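Local atomic coordinates of putative thioesterase II (Thermobifida fusca, PDB entry 3BBJ), a protein that is a putative acyl-CoA thioesterase of the double hotdog type, probably hydrolysing the thioester bond of acyl-CoA or related acyl thioesters. Residues P127-V135 with D152-Y160; A215-A226 with R259-V270. All coordinates share one frame; numbering follows the deposited sequence.

Contact 1. Residues P127-V135 with D152-Y160; sequences PPQHQCRRV and DVDFSPDSY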
loop_
_atom_site.group_PDB
_atom_site.type_symbol
_atom_site.label_atom_id
_atom_site.label_comp_id
_atom_site.label_asym_id
_atom_site.label_seq_id
_atom_site.Cartn_x
_atom_site.Cartn_y
_atom_site.Cartn_z
ATOM N N PRO A 127 -9.953 -24.463 2.545
ATOM C CA PRO A 127 -10.774 -25.477 3.186
ATOM C C PRO A 127 -11.763 -24.866 4.166
ATOM O O PRO A 127 -11.479 -23.816 4.733
ATOM C CB PRO A 127 -9.760 -26.313 3.959
ATOM C CG PRO A 127 -8.465 -26.073 3.306
ATOM C CD PRO A 127 -8.514 -24.702 2.760
ATOM N N PRO A 128 -12.923 -25.511 4.366
ATOM C CA PRO A 128 -13.871 -25.006 5.370
ATOM C C PRO A 128 -13.242 -24.856 6.751
ATOM O O PRO A 128 -12.291 -25.567 7.085
ATOM C CB PRO A 128 -14.961 -26.078 5.398
ATOM C CG PRO A 128 -14.877 -26.750 4.070
ATOM C CD PRO A 128 -13.434 -26.705 3.667
ATOM N N GLN A 129 -13.775 -23.925 7.535
ATOM C CA GLN A 129 -13.266 -23.651 8.870
ATOM C C GLN A 129 -13.204 -24.917 9.746
ATOM O O GLN A 129 -12.282 -25.069 10.553
ATOM C CB GLN A 129 -14.125 -22.583 9.550
ATOM C CG GLN A 129 -13.506 -21.990 10.810
ATOM C CD GLN A 129 -14.330 -20.868 11.386
ATOM O OE1 GLN A 129 -15.501 -20.734 11.070
ATOM N NE2 GLN A 129 -13.720 -20.052 12.239
ATOM N N HIS A 130 -14.172 -25.820 9.579
ATOM C CA HIS A 130 -14.220 -27.047 10.374
ATOM C C HIS A 130 -13.079 -28.015 10.038
ATOM O O HIS A 130 -12.669 -28.799 10.888
ATOM C CB HIS A 130 -15.596 -27.731 10.273
ATOM C CG HIS A 130 -15.848 -28.448 8.977
ATOM N ND1 HIS A 130 -16.641 -27.923 7.977
ATOM C CD2 HIS A 130 -15.446 -29.666 8.537
ATOM C CE1 HIS A 130 -16.704 -28.780 6.972
ATOM N NE2 HIS A 130 -15.985 -29.844 7.284
ATOM N N GLN A 131 -12.558 -27.955 8.810
ATOM C CA GLN A 131 -11.403 -28.786 8.427
ATOM C C GLN A 131 -10.074 -28.145 8.827
ATOM O O GLN A 131 -9.024 -28.770 8.701
ATOM C CB GLN A 131 -11.393 -29.067 6.922
ATOM C CG GLN A 131 -12.500 -30.002 6.447
ATOM C CD GLN A 131 -12.488 -30.192 4.937
ATOM O OE1 GLN A 131 -11.423 -30.294 4.313
ATOM N NE2 GLN A 131 -13.676 -30.225 4.337
ATOM N N CYS A 132 -10.127 -26.903 9.305
ATOM C CA CYS A 132 -8.928 -26.155 9.691
ATOM C C CYS A 132 -8.527 -26.461 11.126
ATOM O O CYS A 132 -9.329 -26.963 11.920
ATOM C CB CYS A 132 -9.140 -24.644 9.526
ATOM S SG CYS A 132 -9.304 -24.110 7.819
ATOM N N ARG A 133 -7.289 -26.101 11.447
ATOM C CA ARG A 133 -6.674 -26.440 12.711
ATOM C C ARG A 133 -6.198 -25.212 13.486
ATOM O O ARG A 133 -5.509 -24.348 12.955
ATOM C CB ARG A 133 -5.509 -27.383 12.428
ATOM C CG ARG A 133 -4.933 -28.057 13.651
ATOM C CD ARG A 133 -4.086 -29.250 13.243
ATOM N NE ARG A 133 -3.204 -29.700 14.316
ATOM C CZ ARG A 133 -2.361 -30.724 14.211
ATOM N NH1 ARG A 133 -2.284 -31.426 13.080
ATOM N NH2 ARG A 133 -1.588 -31.048 15.245
ATOM N N ARG A 134 -6.565 -25.168 14.762
ATOM C CA ARG A 134 -6.214 -24.077 15.658
ATOM C C ARG A 134 -5.195 -24.567 16.689
ATOM O O ARG A 134 -5.194 -25.738 17.070
ATOM C CB ARG A 134 -7.482 -23.583 16.354
ATOM C CG ARG A 134 -7.303 -22.374 17.246
ATOM C CD ARG A 134 -8.615 -21.984 17.907
ATOM N NE ARG A 134 -9.667 -21.753 16.919
ATOM C CZ ARG A 134 -10.936 -21.469 17.214
ATOM N NH1 ARG A 134 -11.339 -21.356 18.478
ATOM N NH2 ARG A 134 -11.813 -21.288 16.233
ATOM N N VAL A 135 -4.319 -23.663 17.115
ATOM C CA VAL A 135 -3.324 -23.952 18.146
ATOM C C VAL A 135 -3.785 -23.272 19.440
ATOM O O VAL A 135 -3.854 -22.044 19.511
ATOM C CB VAL A 135 -1.931 -23.436 17.750
ATOM C CG1 VAL A 135 -0.912 -23.814 18.795
ATOM C CG2 VAL A 135 -1.521 -23.995 16.425
ATOM N N ASP A 152 -8.715 -15.746 17.506
ATOM C CA ASP A 152 -8.740 -17.172 17.204
ATOM C C ASP A 152 -8.341 -17.225 15.742
ATOM O O ASP A 152 -8.907 -16.506 14.931
ATOM C CB ASP A 152 -10.129 -17.792 17.387
ATOM C CG ASP A 152 -10.532 -17.947 18.846
ATOM O OD1 ASP A 152 -9.655 -17.866 19.738
ATOM O OD2 ASP A 152 -11.744 -18.154 19.098
ATOM N N VAL A 153 -7.334 -18.035 15.427
ATOM C CA VAL A 153 -6.821 -18.162 14.078
ATOM C C VAL A 153 -6.796 -19.638 13.708
ATOM O O VAL A 153 -6.087 -20.421 14.320
ATOM C CB VAL A 153 -5.410 -17.590 13.998
ATOM C CG1 VAL A 153 -4.868 -17.694 12.585
ATOM C CG2 VAL A 153 -5.406 -16.140 14.488
ATOM N N ASP A 154 -7.591 -20.005 12.715
ATOM C CA ASP A 154 -7.675 -21.372 12.231
ATOM C C ASP A 154 -6.887 -21.429 10.955
ATOM O O ASP A 154 -7.117 -20.611 10.062
ATOM C CB ASP A 154 -9.124 -21.714 11.904
ATOM C CG ASP A 154 -10.033 -21.630 13.119
ATOM O OD1 ASP A 154 -9.889 -22.483 14.026
ATOM O OD2 ASP A 154 -10.894 -20.721 13.149
ATOM N N PHE A 155 -5.971 -22.380 10.860
ATOM C CA PHE A 155 -5.127 -22.530 9.684
ATOM C C PHE A 155 -5.558 -23.731 8.858
ATOM O O PHE A 155 -5.971 -24.740 9.409
ATOM C CB PHE A 155 -3.684 -22.758 10.120
ATOM C CG PHE A 155 -3.140 -21.690 11.016
ATOM C CD1 PHE A 155 -2.640 -20.508 10.484
ATOM C CD2 PHE A 155 -3.088 -21.876 12.390
ATOM C CE1 PHE A 155 -2.107 -19.520 11.304
ATOM C CE2 PHE A 155 -2.564 -20.894 13.220
ATOM C CZ PHE A 155 -2.066 -19.714 12.676
ATOM N N SER A 156 -5.450 -23.634 7.537
ATOM C CA SER A 156 -5.636 -24.804 6.705
ATOM C C SER A 156 -4.593 -25.835 7.164
ATOM O O SER A 156 -3.598 -25.462 7.784
ATOM C CB SER A 156 -5.408 -24.475 5.235
ATOM O OG SER A 156 -4.090 -24.002 5.033
ATOM N N PRO A 157 -4.823 -27.132 6.881
ATOM C CA PRO A 157 -3.822 -28.149 7.198
ATOM C C PRO A 157 -2.427 -27.855 6.632
ATOM O O PRO A 157 -1.422 -28.015 7.323
ATOM C CB PRO A 157 -4.410 -29.417 6.562
ATOM C CG PRO A 157 -5.857 -29.202 6.586
ATOM C CD PRO A 157 -6.037 -27.740 6.296
ATOM N N ASP A 158 -2.360 -27.416 5.384
ATOM C CA ASP A 158 -1.068 -27.087 4.799
ATOM C C ASP A 158 -0.402 -25.911 5.506
ATOM O O ASP A 158 0.828 -25.871 5.631
ATOM C CB ASP A 158 -1.213 -26.775 3.309
ATOM C CG ASP A 158 -1.439 -28.011 2.475
ATOM O OD1 ASP A 158 -1.227 -29.122 3.002
ATOM O OD2 ASP A 158 -1.817 -27.864 1.292
ATOM N N SER A 159 -1.200 -24.943 5.945
ATOM C CA SER A 159 -0.648 -23.784 6.650
ATOM C C SER A 159 -0.112 -24.186 8.023
ATOM O O SER A 159 0.970 -23.744 8.441
ATOM C CB SER A 159 -1.699 -22.692 6.780
ATOM O OG SER A 159 -2.099 -22.280 5.493
ATOM N N TYR A 160 -0.873 -25.029 8.719
ATOM C CA TYR A 160 -0.438 -25.563 10.010
ATOM C C TYR A 160 0.859 -26.325 9.815
ATOM O O TYR A 160 1.833 -26.102 10.531
ATOM C CB TYR A 160 -1.482 -26.508 10.599
ATOM C CG TYR A 160 -1.144 -26.993 12.008
ATOM C CD1 TYR A 160 -0.129 -27.931 12.232
ATOM C CD2 TYR A 160 -1.837 -26.501 13.115
ATOM C CE1 TYR A 160 0.188 -28.360 13.524
ATOM C CE2 TYR A 160 -1.541 -26.932 14.406
ATOM C CZ TYR A 160 -0.527 -27.862 14.607
ATOM O OH TYR A 160 -0.245 -28.284 15.892
HETATM O O HOH W 1 -11.585 -25.241 13.629
HETATM O O HOH W 2 -4.420 -20.843 16.183
#
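Arg133 crosses obliquely over one face of the Tyr160 ring, its guanidinium lying flat on it, and the path can be followed atom by atom. Arg133 CB lies near Tyr160 CD2, and Arg133 CG is 3.5 Å from that same CD2. Arg133 CD stands over the ring as a CH-pi donor, 3.7 Å from the Tyr160 centroid. Arg133 NE lies over Tyr160 CE2 and CZ, offset toward the rim, and Arg133 CZ forms a cation-pi contact, the planes 26° apart. At the tip Arg133 NH2 lies 3.1 Å from Tyr160 OH, with NH1 farther off, near CE1. A chi1 of -168° turns CG away from the backbone N, and the extended chain beyond it brings the guanidinium over the ring, an aromatic broad enough to receive both methylenes and charge. Val135 CG2 also packs obliquely against this ring. The backbones meet as a short antiparallel pair, Arg133 N donating to Phe155 O (2.8 Å) and Phe155 N to Arg133 O.

On the face carrying Arg134 and Asp154 the contact is ionic. Arg134 grips Asp154 side-on, Arg134 NE to Asp154 OD1 at 3.0 Å and NH2 to both oxygens, while Gln129 NE2 donates to Asp154 OD2 (3.0 Å) from above the carboxylate plane. Asp152, whose OD2 also accepts from Ala182 N, stacks over the guanidinium, contributing charge alone. An asparagine in place of Asp154 would probably leave Arg134 without a charge at its edge to match Asp152 over its face. Strand 133-134, outermost within the chain, is thus held by cation-pi packing on the helix after strand 152-155 and by a salt-bridge network on the other face.

Contact 2. Residues A215-A226 with R259-V270; sequences APTVELTWHLRA and RLVAQSRQLARV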
loop_
_atom_site.group_PDB
_atom_site.type_symbol
_atom_site.label_atom_id
_atom_site.label_comp_id
_atom_site.label_asym_id
_atom_site.label_seq_id
_atom_site.Cartn_x
_atom_site.Cartn_y
_atom_site.Cartn_z
ATOM N N ALA A 215 8.971 -8.926 12.748
ATOM C CA ALA A 215 9.703 -7.714 12.403
ATOM C C ALA A 215 8.818 -6.539 12.719
ATOM O O ALA A 215 7.598 -6.615 12.572
ATOM C CB ALA A 215 10.100 -7.691 10.917
ATOM N N PRO A 216 9.408 -5.441 13.172
ATOM C CA PRO A 216 8.484 -4.325 13.277
ATOM C C PRO A 216 8.068 -3.851 11.889
ATOM O O PRO A 216 8.896 -3.823 10.952
ATOM C CB PRO A 216 9.279 -3.233 14.003
ATOM C CG PRO A 216 10.634 -3.796 14.286
ATOM C CD PRO A 216 10.776 -5.116 13.600
ATOM N N THR A 217 6.778 -3.533 11.761
ATOM C CA THR A 217 6.234 -2.999 10.519
ATOM C C THR A 217 6.813 -1.636 10.273
ATOM O O THR A 217 6.951 -0.835 11.189
ATOM C CB THR A 217 4.707 -2.860 10.564
ATOM O OG1 THR A 217 4.146 -4.113 10.931
ATOM C CG2 THR A 217 4.156 -2.451 9.206
ATOM N N VAL A 218 7.167 -1.382 9.017
ATOM C CA VAL A 218 7.631 -0.074 8.621
ATOM C C VAL A 218 6.454 0.688 8.012
ATOM O O VAL A 218 6.226 1.847 8.368
ATOM C CB VAL A 218 8.809 -0.159 7.662
ATOM C CG1 VAL A 218 9.090 1.217 7.091
ATOM C CG2 VAL A 218 10.023 -0.726 8.393
ATOM N N GLU A 219 5.709 0.027 7.112
ATOM C CA GLU A 219 4.579 0.645 6.433
ATOM C C GLU A 219 3.498 -0.386 6.175
ATOM O O GLU A 219 3.795 -1.498 5.828
ATOM C CB GLU A 219 5.043 1.283 5.105
ATOM C CG GLU A 219 4.054 2.323 4.463
ATOM C CD GLU A 219 2.839 1.718 3.788
ATOM O OE1 GLU A 219 2.932 0.620 3.206
ATOM O OE2 GLU A 219 1.772 2.371 3.823
ATOM N N LEU A 220 2.235 -0.018 6.380
ATOM C CA LEU A 220 1.101 -0.853 5.990
ATOM C C LEU A 220 0.044 0.053 5.395
ATOM O O LEU A 220 -0.316 1.078 5.990
ATOM C CB LEU A 220 0.528 -1.640 7.185
ATOM C CG LEU A 220 -0.693 -2.552 6.969
ATOM C CD1 LEU A 220 -0.852 -3.560 8.100
ATOM C CD2 LEU A 220 -1.986 -1.755 6.809
ATOM N N THR A 221 -0.410 -0.314 4.198
ATOM C CA THR A 221 -1.551 0.285 3.548
ATOM C C THR A 221 -2.565 -0.820 3.259
ATOM O O THR A 221 -2.204 -1.883 2.762
ATOM C CB THR A 221 -1.213 0.929 2.216
ATOM O OG1 THR A 221 -0.329 2.036 2.422
ATOM C CG2 THR A 221 -2.498 1.429 1.546
ATOM N N TRP A 222 -3.824 -0.568 3.591
ATOM C CA TRP A 222 -4.882 -1.530 3.337
ATOM C C TRP A 222 -6.171 -0.852 2.822
ATOM O O TRP A 222 -6.472 0.292 3.134
ATOM C CB TRP A 222 -5.130 -2.412 4.570
ATOM C CG TRP A 222 -6.009 -1.804 5.590
ATOM C CD1 TRP A 222 -5.627 -1.027 6.632
ATOM C CD2 TRP A 222 -7.431 -1.929 5.683
ATOM N NE1 TRP A 222 -6.715 -0.649 7.368
ATOM C CE2 TRP A 222 -7.841 -1.176 6.801
ATOM C CE3 TRP A 222 -8.399 -2.592 4.923
ATOM C CZ2 TRP A 222 -9.179 -1.069 7.184
ATOM C CZ3 TRP A 222 -9.720 -2.487 5.297
ATOM C CH2 TRP A 222 -10.101 -1.737 6.426
ATOM N N HIS A 223 -6.904 -1.575 1.998
ATOM C CA HIS A 223 -8.085 -1.032 1.348
ATOM C C HIS A 223 -9.342 -1.840 1.670
ATOM O O HIS A 223 -9.325 -3.072 1.620
ATOM C CB HIS A 223 -7.865 -1.039 -0.167
ATOM C CG HIS A 223 -6.625 -0.331 -0.602
ATOM N ND1 HIS A 223 -6.449 1.024 -0.436
ATOM C CD2 HIS A 223 -5.514 -0.776 -1.231
ATOM C CE1 HIS A 223 -5.279 1.382 -0.929
ATOM N NE2 HIS A 223 -4.688 0.307 -1.414
ATOM N N LEU A 224 -10.422 -1.132 1.974
ATOM C CA LEU A 224 -11.729 -1.734 2.241
ATOM C C LEU A 224 -12.463 -1.771 0.917
ATOM O O LEU A 224 -12.665 -0.721 0.324
ATOM C CB LEU A 224 -12.535 -0.880 3.215
ATOM C CG LEU A 224 -13.923 -1.410 3.585
ATOM C CD1 LEU A 224 -13.800 -2.759 4.294
ATOM C CD2 LEU A 224 -14.661 -0.394 4.444
ATOM N N ARG A 225 -12.891 -2.962 0.485
ATOM C CA ARG A 225 -13.469 -3.168 -0.841
ATOM C C ARG A 225 -14.973 -3.453 -0.891
ATOM O O ARG A 225 -15.618 -3.250 -1.927
ATOM C CB ARG A 225 -12.735 -4.326 -1.513
ATOM C CG ARG A 225 -11.201 -4.124 -1.656
ATOM C CD ARG A 225 -10.838 -2.762 -2.225
ATOM N NE ARG A 225 -11.628 -2.427 -3.422
ATOM C CZ ARG A 225 -11.391 -2.884 -4.655
ATOM N NH1 ARG A 225 -10.386 -3.719 -4.902
ATOM N NH2 ARG A 225 -12.169 -2.498 -5.658
ATOM N N ALA A 226 -15.500 -3.974 0.213
ATOM C CA ALA A 226 -16.916 -4.293 0.381
ATOM C C ALA A 226 -17.199 -4.255 1.875
ATOM O O ALA A 226 -16.277 -4.353 2.692
ATOM C CB ALA A 226 -17.222 -5.679 -0.161
ATOM N N ARG A 259 -16.874 -12.722 -0.352
ATOM C CA ARG A 259 -16.696 -11.386 -0.918
ATOM C C ARG A 259 -15.423 -10.769 -0.394
ATOM O O ARG A 259 -15.215 -10.693 0.819
ATOM C CB ARG A 259 -17.893 -10.504 -0.575
ATOM C CG ARG A 259 -19.191 -10.984 -1.262
ATOM C CD ARG A 259 -20.457 -10.525 -0.539
ATOM N NE ARG A 259 -20.677 -9.074 -0.563
ATOM C CZ ARG A 259 -20.506 -8.235 0.459
ATOM N NH1 ARG A 259 -20.091 -8.657 1.635
ATOM N NH2 ARG A 259 -20.756 -6.941 0.295
ATOM N N LEU A 260 -14.552 -10.360 -1.301
ATOM C CA LEU A 260 -13.314 -9.699 -0.913
ATOM C C LEU A 260 -13.670 -8.406 -0.163
ATOM O O LEU A 260 -14.389 -7.553 -0.692
ATOM C CB LEU A 260 -12.454 -9.397 -2.149
ATOM C CG LEU A 260 -11.126 -8.660 -1.942
ATOM C CD1 LEU A 260 -10.111 -9.545 -1.158
ATOM C CD2 LEU A 260 -10.531 -8.146 -3.290
ATOM N N VAL A 261 -13.171 -8.276 1.060
ATOM C CA VAL A 261 -13.438 -7.091 1.880
ATOM C C VAL A 261 -12.190 -6.247 2.189
ATOM O O VAL A 261 -12.317 -5.057 2.377
ATOM C CB VAL A 261 -14.158 -7.460 3.232
ATOM C CG1 VAL A 261 -15.521 -8.083 2.973
ATOM C CG2 VAL A 261 -13.308 -8.406 4.056
ATOM N N ALA A 262 -11.011 -6.866 2.264
ATOM C CA ALA A 262 -9.740 -6.163 2.593
ATOM C C ALA A 262 -8.565 -6.656 1.751
ATOM O O ALA A 262 -8.442 -7.853 1.506
ATOM C CB ALA A 262 -9.379 -6.343 4.068
ATOM N N GLN A 263 -7.719 -5.714 1.325
ATOM C CA GLN A 263 -6.460 -5.986 0.616
ATOM C C GLN A 263 -5.407 -5.147 1.328
ATOM O O GLN A 263 -5.497 -3.921 1.351
ATOM C CB GLN A 263 -6.502 -5.536 -0.838
ATOM C CG GLN A 263 -7.436 -6.296 -1.748
ATOM C CD GLN A 263 -7.480 -5.691 -3.133
ATOM O OE1 GLN A 263 -8.062 -4.619 -3.345
ATOM N NE2 GLN A 263 -6.875 -6.376 -4.090
ATOM N N SER A 264 -4.425 -5.829 1.903
ATOM C CA SER A 264 -3.414 -5.215 2.734
ATOM C C SER A 264 -2.041 -5.631 2.241
ATOM O O SER A 264 -1.832 -6.760 1.836
ATOM C CB SER A 264 -3.597 -5.685 4.191
ATOM O OG SER A 264 -2.735 -5.011 5.106
ATOM N N ARG A 265 -1.120 -4.694 2.226
ATOM C CA ARG A 265 0.270 -5.016 1.996
ATOM C C ARG A 265 1.078 -4.225 3.047
ATOM O O ARG A 265 0.867 -3.017 3.206
ATOM C CB ARG A 265 0.717 -4.718 0.533
ATOM C CG ARG A 265 2.234 -5.115 0.302
ATOM C CD ARG A 265 2.846 -4.982 -1.133
ATOM N NE ARG A 265 2.096 -5.660 -2.213
ATOM C CZ ARG A 265 1.751 -5.097 -3.379
ATOM N NH1 ARG A 265 2.107 -3.842 -3.669
ATOM N NH2 ARG A 265 1.054 -5.794 -4.280
ATOM N N GLN A 266 1.922 -4.909 3.818
ATOM C CA GLN A 266 2.895 -4.195 4.680
ATOM C C GLN A 266 4.330 -4.506 4.236
ATOM O O GLN A 266 4.582 -5.549 3.594
ATOM C CB GLN A 266 2.724 -4.446 6.196
ATOM C CG GLN A 266 2.970 -5.852 6.709
ATOM C CD GLN A 266 3.140 -5.915 8.235
ATOM O OE1 GLN A 266 4.201 -5.594 8.765
ATOM N NE2 GLN A 266 2.099 -6.371 8.939
ATOM N N LEU A 267 5.236 -3.578 4.557
ATOM C CA LEU A 267 6.678 -3.744 4.336
ATOM C C LEU A 267 7.400 -3.612 5.674
ATOM O O LEU A 267 7.161 -2.674 6.443
ATOM C CB LEU A 267 7.232 -2.692 3.358
ATOM C CG LEU A 267 8.621 -2.997 2.790
ATOM C CD1 LEU A 267 8.522 -4.124 1.716
ATOM C CD2 LEU A 267 9.319 -1.768 2.213
ATOM N N ALA A 268 8.298 -4.547 5.955
ATOM C CA ALA A 268 9.036 -4.532 7.221
ATOM C C ALA A 268 10.451 -5.053 7.011
ATOM O O ALA A 268 10.712 -5.834 6.080
ATOM C CB ALA A 268 8.311 -5.352 8.279
ATOM N N ARG A 269 11.372 -4.580 7.859
ATOM C CA ARG A 269 12.732 -5.067 7.834
ATOM C C ARG A 269 13.118 -5.797 9.113
ATOM O O ARG A 269 13.114 -5.224 10.224
ATOM C CB ARG A 269 13.753 -3.977 7.598
ATOM C CG ARG A 269 15.081 -4.609 7.135
ATOM C CD ARG A 269 16.214 -3.639 7.086
ATOM N NE ARG A 269 17.348 -4.257 6.401
ATOM C CZ ARG A 269 18.631 -3.961 6.611
ATOM N NH1 ARG A 269 18.995 -3.070 7.533
ATOM N NH2 ARG A 269 19.563 -4.598 5.912
ATOM N N VAL A 270 13.455 -7.069 8.912
ATOM C CA VAL A 270 14.049 -7.943 9.926
ATOM C C VAL A 270 15.221 -7.304 10.702
ATOM O O VAL A 270 15.955 -6.458 10.180
ATOM C CB VAL A 270 14.516 -9.246 9.227
ATOM C CG1 VAL A 270 15.967 -9.554 9.508
ATOM C CG2 VAL A 270 13.579 -10.374 9.567
HETATM O O HOH W 3 11.336 -3.159 10.395
HETATM O O HOH W 4 1.626 -1.266 1.523
#
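Strands 219-224 and 260-269 run antiparallel as neighbours in the hotdog-type sheet, their axes 4.6 Å apart at closest approach. Backbone donors and acceptors pair in turn: Glu219 with Leu267, Thr221 with Arg265 and His223 with Gln263 each exchange two bonds, and Arg225 N closes the series on Val261 O. At the other end a classic beta bulge lets Val218 N and Glu219 N share Leu267 O, at 2.9 and 3.1 Å. Several polar side chains on and beside the Glu219 face have partners. Thr221 OG1 donates to Glu219 OE2 on its syn lone pair and is also hydrogen-bonded to Thr221 OG1 of the second subunit, and a water donates to both Glu219 OE1 and Arg265 O. Arg225, bent at chi2 and chi3 (both -48°), brings NH1 within 2.9 Å of Gln263 OE1. That nitrogen also meets Asp248 of the second subunit, whose carboxylate accepts from Gln263 NE2 as well; an amide suits this place because it can accept from the arginine and donate to the aspartate. His223 ND1 bonds Ser60 OG. On the opposite face, Leu220 packs on Gln266, and small Ala262 leaves room for the Trp222 ring; Trp222 CE3 lies 4.0 Å from Ala262 CB. The amide of Gln266 is held at both ends: NE2 donates to Asp200, while Thr217 OG1 donates to Gln266 OE1 at 2.6 Å, from above the carbonyl plane.

Overall arrangement
Contact 1 and contact 2 both lie in the C-terminal acyl-CoA thioesterase region, at different depths of the same run of antiparallel strands. Contact 2 is central and buried, its centre 8 Å from that of the chain: strand 217-224 borders strand 57-65 of the N-terminal hotdog half, and its Glu219 face meets the second subunit. Contact 1 lies at the periphery, its centre 19 Å from the chain centre, where strand 133-134 ends the strand order within this chain and no other subunit touches it. The contact centres are 22 Å apart, the nearest atoms about 13 Å. Strands 246-254, 233-243 and 173-180 lie between them in the strand order, so the two are joined through successive strands and do not touch.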